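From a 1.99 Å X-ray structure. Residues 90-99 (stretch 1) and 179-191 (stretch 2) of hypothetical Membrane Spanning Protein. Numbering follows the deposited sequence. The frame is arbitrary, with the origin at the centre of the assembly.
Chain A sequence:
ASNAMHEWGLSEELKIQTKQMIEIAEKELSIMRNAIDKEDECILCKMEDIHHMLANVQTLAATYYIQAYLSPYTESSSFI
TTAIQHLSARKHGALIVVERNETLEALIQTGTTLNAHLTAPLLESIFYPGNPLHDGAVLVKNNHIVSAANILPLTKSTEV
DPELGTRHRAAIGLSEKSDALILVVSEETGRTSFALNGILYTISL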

# COMPACT_ATOMS: atom_id res chain seq x y z
N ARG A 90 -37.28 -8.63 4.96
CA ARG A 90 -38.19 -9.74 5.20
C ARG A 90 -38.01 -10.31 6.61
O ARG A 90 -38.75 -11.20 7.03
CB ARG A 90 -37.96 -10.85 4.15
CG ARG A 90 -38.30 -10.47 2.70
CD ARG A 90 -37.64 -11.43 1.69
NE ARG A 90 -37.48 -10.86 0.35
CZ ARG A 90 -36.57 -11.25 -0.55
NH1 ARG A 90 -35.70 -12.22 -0.27
NH2 ARG A 90 -36.51 -10.66 -1.74
N LYS A 91 -37.03 -9.79 7.35
CA LYS A 91 -36.65 -10.33 8.66
C LYS A 91 -36.34 -11.83 8.62
O LYS A 91 -36.78 -12.59 9.49
CB LYS A 91 -37.72 -10.02 9.73
CG LYS A 91 -37.87 -8.53 10.04
CD LYS A 91 -38.76 -8.32 11.27
CE LYS A 91 -38.96 -6.84 11.56
NZ LYS A 91 -39.56 -6.11 10.39
N HIS A 92 -35.58 -12.25 7.61
CA HIS A 92 -35.10 -13.62 7.50
C HIS A 92 -33.70 -13.73 8.08
O HIS A 92 -32.77 -13.10 7.55
CB HIS A 92 -35.06 -14.09 6.05
CG HIS A 92 -36.40 -14.21 5.40
ND1 HIS A 92 -36.56 -14.37 4.04
CD2 HIS A 92 -37.65 -14.17 5.92
CE1 HIS A 92 -37.85 -14.44 3.75
NE2 HIS A 92 -38.53 -14.33 4.88
N GLY A 93 -33.56 -14.52 9.14
CA GLY A 93 -32.26 -14.75 9.76
C GLY A 93 -31.24 -15.24 8.75
O GLY A 93 -31.57 -16.05 7.89
N ALA A 94 -30.03 -14.70 8.84
CA ALA A 94 -28.97 -15.07 7.90
C ALA A 94 -27.64 -14.96 8.60
O ALA A 94 -27.48 -14.14 9.49
CB ALA A 94 -29.00 -14.15 6.67
N LEU A 95 -26.69 -15.78 8.15
CA LEU A 95 -25.36 -15.84 8.73
C LEU A 95 -24.39 -16.15 7.60
O LEU A 95 -24.35 -17.29 7.12
CB LEU A 95 -25.31 -16.93 9.81
CG LEU A 95 -24.03 -17.14 10.62
CD1 LEU A 95 -23.68 -15.92 11.44
CD2 LEU A 95 -24.20 -18.36 11.56
N ILE A 96 -23.65 -15.14 7.14
CA ILE A 96 -22.78 -15.28 5.96
C ILE A 96 -21.32 -14.99 6.29
O ILE A 96 -20.95 -13.85 6.57
CB ILE A 96 -23.22 -14.35 4.79
CG1 ILE A 96 -24.68 -14.64 4.40
CG2 ILE A 96 -22.26 -14.53 3.61
CD1 ILE A 96 -25.26 -13.74 3.26
N VAL A 97 -20.50 -16.04 6.24
CA VAL A 97 -19.06 -15.94 6.50
C VAL A 97 -18.35 -15.56 5.19
O VAL A 97 -18.50 -16.26 4.18
CB VAL A 97 -18.50 -17.30 6.97
CG1 VAL A 97 -16.97 -17.24 7.11
CG2 VAL A 97 -19.13 -17.72 8.30
N VAL A 98 -17.58 -14.48 5.20
CA VAL A 98 -16.72 -14.21 4.07
C VAL A 98 -15.28 -14.50 4.45
O VAL A 98 -14.72 -13.82 5.31
CB VAL A 98 -16.86 -12.76 3.55
CG1 VAL A 98 -16.03 -12.58 2.29
CG2 VAL A 98 -18.33 -12.44 3.30
N GLU A 99 -14.71 -15.54 3.84
CA GLU A 99 -13.32 -15.90 4.04
C GLU A 99 -12.42 -14.77 3.60
O GLU A 99 -12.63 -14.17 2.52
CB GLU A 99 -12.97 -17.17 3.26
CG GLU A 99 -11.61 -17.76 3.65
CD GLU A 99 -11.36 -19.13 3.04
OE1 GLU A 99 -12.30 -19.95 2.94
OE2 GLU A 99 -10.20 -19.40 2.65
N ASP A 179 -9.58 -14.18 10.80
CA ASP A 179 -9.79 -12.85 10.27
C ASP A 179 -11.03 -12.81 9.35
O ASP A 179 -11.24 -11.84 8.62
CB ASP A 179 -8.53 -12.36 9.52
CG ASP A 179 -8.39 -12.98 8.13
OD1 ASP A 179 -8.75 -14.16 7.96
OD2 ASP A 179 -7.91 -12.28 7.21
N ALA A 180 -11.86 -13.85 9.39
CA ALA A 180 -13.10 -13.83 8.59
C ALA A 180 -14.03 -12.68 9.00
O ALA A 180 -14.05 -12.28 10.15
CB ALA A 180 -13.84 -15.16 8.69
N LEU A 181 -14.78 -12.14 8.04
CA LEU A 181 -15.82 -11.19 8.36
C LEU A 181 -17.15 -11.93 8.27
O LEU A 181 -17.41 -12.60 7.28
CB LEU A 181 -15.79 -10.00 7.39
CG LEU A 181 -16.78 -8.87 7.69
CD1 LEU A 181 -16.17 -7.54 7.31
CD2 LEU A 181 -18.14 -9.08 6.98
N ILE A 182 -17.99 -11.84 9.30
CA ILE A 182 -19.25 -12.61 9.30
C ILE A 182 -20.47 -11.69 9.40
O ILE A 182 -20.67 -11.03 10.41
CB ILE A 182 -19.28 -13.71 10.41
CG1 ILE A 182 -18.04 -14.61 10.34
CG2 ILE A 182 -20.52 -14.61 10.27
CD1 ILE A 182 -16.90 -14.19 11.30
N LEU A 183 -21.28 -11.69 8.35
CA LEU A 183 -22.49 -10.89 8.29
C LEU A 183 -23.63 -11.63 8.96
O LEU A 183 -23.75 -12.86 8.83
CB LEU A 183 -22.86 -10.60 6.82
CG LEU A 183 -21.85 -9.67 6.14
CD1 LEU A 183 -21.67 -10.02 4.67
CD2 LEU A 183 -22.27 -8.20 6.28
N VAL A 184 -24.47 -10.89 9.69
CA VAL A 184 -25.65 -11.46 10.35
C VAL A 184 -26.88 -10.61 10.02
O VAL A 184 -26.79 -9.39 9.97
CB VAL A 184 -25.48 -11.51 11.90
CG1 VAL A 184 -26.63 -12.24 12.55
CG2 VAL A 184 -24.18 -12.18 12.29
N VAL A 185 -28.01 -11.28 9.75
CA VAL A 185 -29.33 -10.64 9.73
C VAL A 185 -30.11 -11.29 10.87
O VAL A 185 -30.18 -12.52 10.97
CB VAL A 185 -30.11 -10.83 8.39
CG1 VAL A 185 -31.45 -10.07 8.41
CG2 VAL A 185 -29.27 -10.36 7.20
N SER A 186 -30.64 -10.47 11.77
CA SER A 186 -31.47 -10.98 12.86
C SER A 186 -32.86 -11.37 12.35
O SER A 186 -33.51 -10.59 11.67
CB SER A 186 -31.60 -9.93 13.97
OG SER A 186 -32.62 -10.31 14.88
N GLU A 187 -33.29 -12.57 12.69
CA GLU A 187 -34.66 -13.02 12.38
C GLU A 187 -35.72 -12.30 13.23
O GLU A 187 -36.89 -12.25 12.84
CB GLU A 187 -34.79 -14.53 12.53
CG GLU A 187 -34.52 -15.07 13.93
CD GLU A 187 -34.70 -16.58 14.03
OE1 GLU A 187 -35.40 -17.16 13.18
OE2 GLU A 187 -34.14 -17.18 14.97
N GLU A 188 -35.31 -11.75 14.37
CA GLU A 188 -36.22 -11.02 15.26
C GLU A 188 -36.55 -9.62 14.76
O GLU A 188 -37.71 -9.22 14.74
CB GLU A 188 -35.64 -10.94 16.66
CG GLU A 188 -35.23 -12.27 17.25
CD GLU A 188 -34.84 -12.16 18.71
OE1 GLU A 188 -34.61 -13.21 19.35
OE2 GLU A 188 -34.76 -11.02 19.23
N THR A 189 -35.52 -8.87 14.36
CA THR A 189 -35.67 -7.45 14.06
C THR A 189 -35.28 -7.06 12.64
O THR A 189 -35.59 -5.96 12.20
CB THR A 189 -34.79 -6.60 14.99
OG1 THR A 189 -33.41 -6.88 14.71
CG2 THR A 189 -35.08 -6.91 16.47
N GLY A 190 -34.56 -7.94 11.94
CA GLY A 190 -33.99 -7.58 10.63
C GLY A 190 -32.73 -6.73 10.71
O GLY A 190 -32.16 -6.37 9.67
N ARG A 191 -32.28 -6.41 11.92
CA ARG A 191 -31.03 -5.68 12.09
C ARG A 191 -29.88 -6.46 11.45
O ARG A 191 -29.76 -7.67 11.64
CB ARG A 191 -30.71 -5.45 13.57
CG ARG A 191 -29.27 -4.96 13.82
CD ARG A 191 -29.03 -4.61 15.28
NE ARG A 191 -29.64 -3.32 15.61
CZ ARG A 191 -29.70 -2.79 16.83
NH1 ARG A 191 -29.19 -3.42 17.88
NH2 ARG A 191 -30.28 -1.61 16.99
O HOH W 1 -38.75 -13.33 11.25
O HOH W 2 -35.40 -16.77 9.77

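Where the strand pairing ends, water takes over: the carbonyl oxygens of Lys 91 and Glu 187, two acceptors that cannot bond each other, lie 3.4 Å apart (Lys 91 O to Glu 187 O) and both lean toward water 1, which is within hydrogen-bonding reach of both, 2.7 Å from Lys 91 O and 2.7 Å from Glu 187 O. Nearby, water 2 accepts from Gly 93 N at 3.0 Å.

The regular part is an antiparallel ladder, 94-98 against 181-185. Ala 94, Ile 96 and Val 98 each pair through two backbone hydrogen bonds with Val 185, Leu 183 and Leu 181; at the centre, Ile 96 N to Leu 183 O and Leu 183 N to Ile 96 O are both 2.8 Å. These six residues share one sheet face, where Ala 94 CB meets Val 185 CG2 at 3.8 Å. On the other face, Leu 95 CD1 packs 3.6 Å from Ile 182 CG2 and Val 97 CG2 lies 3.9 Å from Ile 182 CG1. Both faces are buried, which suits the uniformly apolar, largely beta-branched sequence.

Glycines serve the tight end. A CB on Gly 93 would come 3.2 Å from Glu 187 CB; one on Gly 190, whose phi is positive, would come 3.3 Å from Lys 91 CG. The exposed Lys 91 side chain instead lies along the turn, its CE 3.5 Å from Thr 189 O.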